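Local coordinates for protein glycosyl hydrolase, family 38 (Enterococcus faecalis, PDB 5KBP) that probably hydrolyses alpha-linked mannose residues, as expected of a family 38 glycoside hydrolase, at residues L348-H353 / R366-R371; L40-I43 / E48-S51. All coordinates share one frame; numbering follows the deposited sequence.

Contact 1 of 2, residues L348-H353 / R366-R371; sequences LQNHPH and RGMMTR
Asn350 meets Met368 and Arg371 of helix 362-393 because its CG lies anti to its carbonyl carbon, chi1 -78°, and this swings the amide across to the helix. Arg371 comes the other way. Its chain is extended from CG to NE and carries the guanidinium past Asn350 toward Gln349.

The Asn350 amide works at both ends. Its OD1 accepts a hydrogen bond from Arg371 NH2 at 3.1 Å. The bond is nearly straight, 167° at the hydrogen, and OD1 sits at the guanidinium edge, in its plane. Asn350 ND2 gives a hydrogen bond to the backbone oxygen of Met368, with ND2 to O at 2.9 Å. This bond is more bent, and the donor is tilted from the carbonyl plane. The amide and guanidinium planes are turned 69° apart.

Gln349 O lies over one face of the guanidinium, 3.6 Å from Arg371 NH2. Gln349 CB rests on Arg371 CD at 3.7 Å, and the two side chains cross at about a right angle. Met368 CE lies 3.5 Å from Asn350 O.

The contact lies within the alpha-mannosidase middle domain. It joins the loop after helix 337-348, where a type I turn runs from Leu348 to His351, to the long helix 362-393. Nearby, Thr370 OG1 is hydrogen-bonded to Thr370 OG1 of the second subunit, so this helix also reaches the dimer interface.

Arg371 NH2 also forms a salt bridge with Glu20 of the N-terminal domain. The guanidinium thus ties a carboxylate to the Asn350 amide, and the two hydrogen bonds of the amide together fix the rotation of that buried side chain.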
# COMPACT_ATOMS: atom_id res chain seq x y z
N LEU A 348 -13.35 -3.13 3.10
CA LEU A 348 -13.56 -4.00 4.25
C LEU A 348 -12.26 -4.57 4.80
O LEU A 348 -12.22 -4.96 5.97
CB LEU A 348 -14.52 -5.14 3.88
CG LEU A 348 -15.99 -4.75 3.72
CD1 LEU A 348 -16.80 -5.92 3.20
CD2 LEU A 348 -16.55 -4.26 5.04
N GLN A 349 -11.21 -4.64 3.98
CA GLN A 349 -9.92 -5.11 4.47
C GLN A 349 -9.27 -4.13 5.44
O GLN A 349 -8.32 -4.50 6.13
CB GLN A 349 -8.98 -5.40 3.30
CG GLN A 349 -9.37 -6.64 2.49
CD GLN A 349 -8.63 -6.75 1.18
OE1 GLN A 349 -7.54 -6.19 1.01
NE2 GLN A 349 -9.22 -7.46 0.23
N ASN A 350 -9.75 -2.89 5.49
CA ASN A 350 -9.35 -1.93 6.51
C ASN A 350 -10.28 -1.95 7.72
O ASN A 350 -10.06 -1.18 8.66
CB ASN A 350 -9.31 -0.51 5.93
CG ASN A 350 -8.06 -0.26 5.12
OD1 ASN A 350 -7.09 -1.02 5.19
ND2 ASN A 350 -8.06 0.82 4.35
N HIS A 351 -11.29 -2.81 7.71
CA HIS A 351 -12.29 -2.84 8.77
C HIS A 351 -12.12 -3.93 9.84
O HIS A 351 -12.92 -3.95 10.78
CB HIS A 351 -13.68 -2.98 8.15
CG HIS A 351 -14.17 -1.72 7.50
ND1 HIS A 351 -15.34 -1.67 6.77
CD2 HIS A 351 -13.65 -0.48 7.47
CE1 HIS A 351 -15.52 -0.44 6.32
NE2 HIS A 351 -14.50 0.31 6.73
N PRO A 352 -11.14 -4.84 9.77
CA PRO A 352 -10.87 -5.67 10.96
C PRO A 352 -10.55 -4.78 12.15
O PRO A 352 -9.92 -3.73 12.02
CB PRO A 352 -9.67 -6.51 10.54
CG PRO A 352 -9.85 -6.68 9.09
CD PRO A 352 -10.41 -5.37 8.60
N HIS A 353 -11.00 -5.21 13.34
CA HIS A 353 -11.01 -4.31 14.49
C HIS A 353 -9.62 -3.77 14.80
O HIS A 353 -9.46 -2.58 15.09
CB HIS A 353 -11.62 -5.01 15.71
CG HIS A 353 -10.92 -6.26 16.12
ND1 HIS A 353 -11.09 -7.46 15.46
CD2 HIS A 353 -10.05 -6.51 17.12
CE1 HIS A 353 -10.35 -8.39 16.04
NE2 HIS A 353 -9.71 -7.84 17.05
N ARG A 366 0.23 2.06 7.56
CA ARG A 366 0.65 2.57 6.26
C ARG A 366 0.09 1.72 5.14
O ARG A 366 -0.20 2.23 4.05
CB ARG A 366 2.18 2.63 6.18
CG ARG A 366 2.81 3.63 7.13
CD ARG A 366 4.21 4.01 6.68
NE ARG A 366 5.08 2.85 6.55
CZ ARG A 366 5.81 2.34 7.54
NH1 ARG A 366 5.77 2.90 8.74
NH2 ARG A 366 6.57 1.28 7.33
N GLY A 367 -0.07 0.41 5.38
CA GLY A 367 -0.70 -0.44 4.39
C GLY A 367 -2.19 -0.21 4.27
O GLY A 367 -2.78 -0.43 3.21
N MET A 368 -2.83 0.24 5.36
CA MET A 368 -4.25 0.60 5.30
C MET A 368 -4.47 1.83 4.43
O MET A 368 -5.49 1.92 3.74
CB MET A 368 -4.80 0.84 6.70
CG MET A 368 -4.84 -0.38 7.59
SD MET A 368 -5.53 0.01 9.21
CE MET A 368 -7.13 0.66 8.75
N MET A 369 -3.53 2.78 4.46
CA MET A 369 -3.65 3.96 3.62
C MET A 369 -3.65 3.59 2.14
O MET A 369 -4.38 4.20 1.34
CB MET A 369 -2.52 4.94 3.92
CG MET A 369 -2.65 5.69 5.24
SD MET A 369 -3.87 7.02 5.18
CE MET A 369 -5.29 6.23 5.93
N THR A 370 -2.85 2.60 1.75
CA THR A 370 -2.86 2.13 0.37
C THR A 370 -4.22 1.55 -0.00
O THR A 370 -4.74 1.82 -1.09
CB THR A 370 -1.75 1.10 0.15
OG1 THR A 370 -0.47 1.73 0.31
CG2 THR A 370 -1.85 0.50 -1.24
N ARG A 371 -4.81 0.76 0.90
CA ARG A 371 -6.14 0.22 0.65
C ARG A 371 -7.17 1.34 0.54
O ARG A 371 -8.06 1.29 -0.31
CB ARG A 371 -6.53 -0.76 1.75
CG ARG A 371 -5.57 -1.92 1.95
CD ARG A 371 -6.23 -3.01 2.78
NE ARG A 371 -5.30 -4.08 3.14
CZ ARG A 371 -4.73 -4.20 4.33
NH1 ARG A 371 -3.90 -5.21 4.58
NH2 ARG A 371 -4.98 -3.32 5.29

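Contact 2 of 2, residues L40-I43 / E48-S51; sequences LDLI and EFNS
Ile43 and Phe49 bring the two backbones together, with their CA atoms 6.3 Å apart. Segment 40-43 belongs to the last turns of helix 25-45. Segment 48-51 is the irregular chain that follows, before strand 52-53. The CB of Phe49 points back toward the helix. No hydrogen bond joins the two segments.

The Phe49 ring does the touching. Its CG is anti to the backbone N, chi1 -168°, which sends the ring across to Leu42 and Ile43. Leu42 CB stands over one ring face in a CH-pi contact, 4.0 Å from the centroid of the Phe49 ring and only 13° off its normal. Leu42 CD1 reaches farther along the same ring and meets Phe49 CE1 at 3.7 Å. Ile43 approaches the ring obliquely, with its CG1 3.8 Å from Phe49 CE2.

Both segments belong to the family 38 N-terminal domain, and the contact packs the end of helix 25-45 against the loop that follows it. The chain leaves the helix, reverses within a few residues and lays an aromatic side chain against the helix it has just left. His260 stacks edge-to-face with the Phe49 ring, and Ile242 of helix 242-252 also touches Phe49.

Several polar groups of the loop have partners outside the ring contact. Ser51 OG donates a hydrogen bond to Asn50 OD1 at 2.8 Å, and Asn262 ND2 is hydrogen-bonded to the same oxygen. Lys83 NZ is hydrogen-bonded to the backbone oxygens of Phe49 and Asn50.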
# COMPACT_ATOMS: atom_id res chain seq x y z
N LEU A 40 -6.16 -28.37 7.04
CA LEU A 40 -6.47 -29.28 5.94
C LEU A 40 -5.79 -30.63 6.13
O LEU A 40 -6.33 -31.66 5.73
CB LEU A 40 -6.05 -28.66 4.61
CG LEU A 40 -6.78 -27.37 4.21
CD1 LEU A 40 -6.28 -26.86 2.86
CD2 LEU A 40 -8.28 -27.61 4.17
N ASP A 41 -4.60 -30.64 6.74
CA ASP A 41 -3.93 -31.90 7.05
C ASP A 41 -4.78 -32.75 7.98
O ASP A 41 -4.96 -33.95 7.76
CB ASP A 41 -2.55 -31.61 7.66
CG ASP A 41 -1.63 -32.82 7.63
OD1 ASP A 41 -2.10 -33.96 7.82
OD2 ASP A 41 -0.41 -32.62 7.42
N LEU A 42 -5.32 -32.13 9.04
CA LEU A 42 -6.16 -32.86 9.98
C LEU A 42 -7.49 -33.25 9.36
O LEU A 42 -8.02 -34.33 9.65
CB LEU A 42 -6.38 -32.02 11.24
CG LEU A 42 -5.19 -31.85 12.18
CD1 LEU A 42 -5.45 -30.73 13.17
CD2 LEU A 42 -4.91 -33.16 12.91
N ILE A 43 -8.05 -32.39 8.51
CA ILE A 43 -9.36 -32.67 7.92
C ILE A 43 -9.27 -33.85 6.96
O ILE A 43 -10.19 -34.68 6.89
CB ILE A 43 -9.90 -31.41 7.22
CG1 ILE A 43 -10.35 -30.38 8.26
CG2 ILE A 43 -11.04 -31.75 6.27
CD1 ILE A 43 -10.90 -29.10 7.66
N GLU A 48 -11.34 -38.66 13.32
CA GLU A 48 -12.08 -38.16 14.46
C GLU A 48 -12.12 -36.64 14.52
O GLU A 48 -12.83 -36.09 15.37
CB GLU A 48 -11.48 -38.71 15.76
CG GLU A 48 -11.35 -40.22 15.80
CD GLU A 48 -12.69 -40.92 15.77
OE1 GLU A 48 -13.70 -40.32 16.21
OE2 GLU A 48 -12.75 -42.08 15.32
N PHE A 49 -11.39 -35.96 13.64
CA PHE A 49 -11.43 -34.50 13.58
C PHE A 49 -12.76 -34.07 12.98
O PHE A 49 -12.99 -34.24 11.78
CB PHE A 49 -10.26 -33.98 12.75
CG PHE A 49 -10.05 -32.50 12.86
CD1 PHE A 49 -9.27 -31.96 13.87
CD2 PHE A 49 -10.64 -31.64 11.94
CE1 PHE A 49 -9.09 -30.59 13.97
CE2 PHE A 49 -10.46 -30.27 12.04
CZ PHE A 49 -9.68 -29.75 13.06
N ASN A 50 -13.64 -33.51 13.81
CA ASN A 50 -14.97 -33.13 13.37
C ASN A 50 -14.93 -31.95 12.40
O ASN A 50 -15.28 -32.10 11.23
CB ASN A 50 -15.85 -32.78 14.58
CG ASN A 50 -17.23 -32.32 14.18
OD1 ASN A 50 -17.51 -31.12 14.12
ND2 ASN A 50 -18.12 -33.27 13.91
N SER A 51 -14.49 -30.79 12.88
CA SER A 51 -14.49 -29.59 12.06
C SER A 51 -13.56 -28.56 12.68
O SER A 51 -13.02 -28.76 13.78
CB SER A 51 -15.90 -29.02 11.89
OG SER A 51 -16.48 -28.73 13.15

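How the contacts relate
Both contacts are partly buried, but contact 1 lies nearer the middle of the chain and contact 2 toward its periphery. The centre of contact 1 is about 13 Å, and that of contact 2 about 38 Å, from the centre of the chain. Their centres are 32 Å apart, with nearest atoms about 20 Å apart, and they share no helix or strand. Contact 1 is polar and lies where the middle domain meets the N-terminal domain, close to the second subunit. Contact 2 is apolar and local: it holds a helix end and its following loop inside the N-terminal domain, and no other chain of the assembly touches it. Each one pairs a helix with a loop.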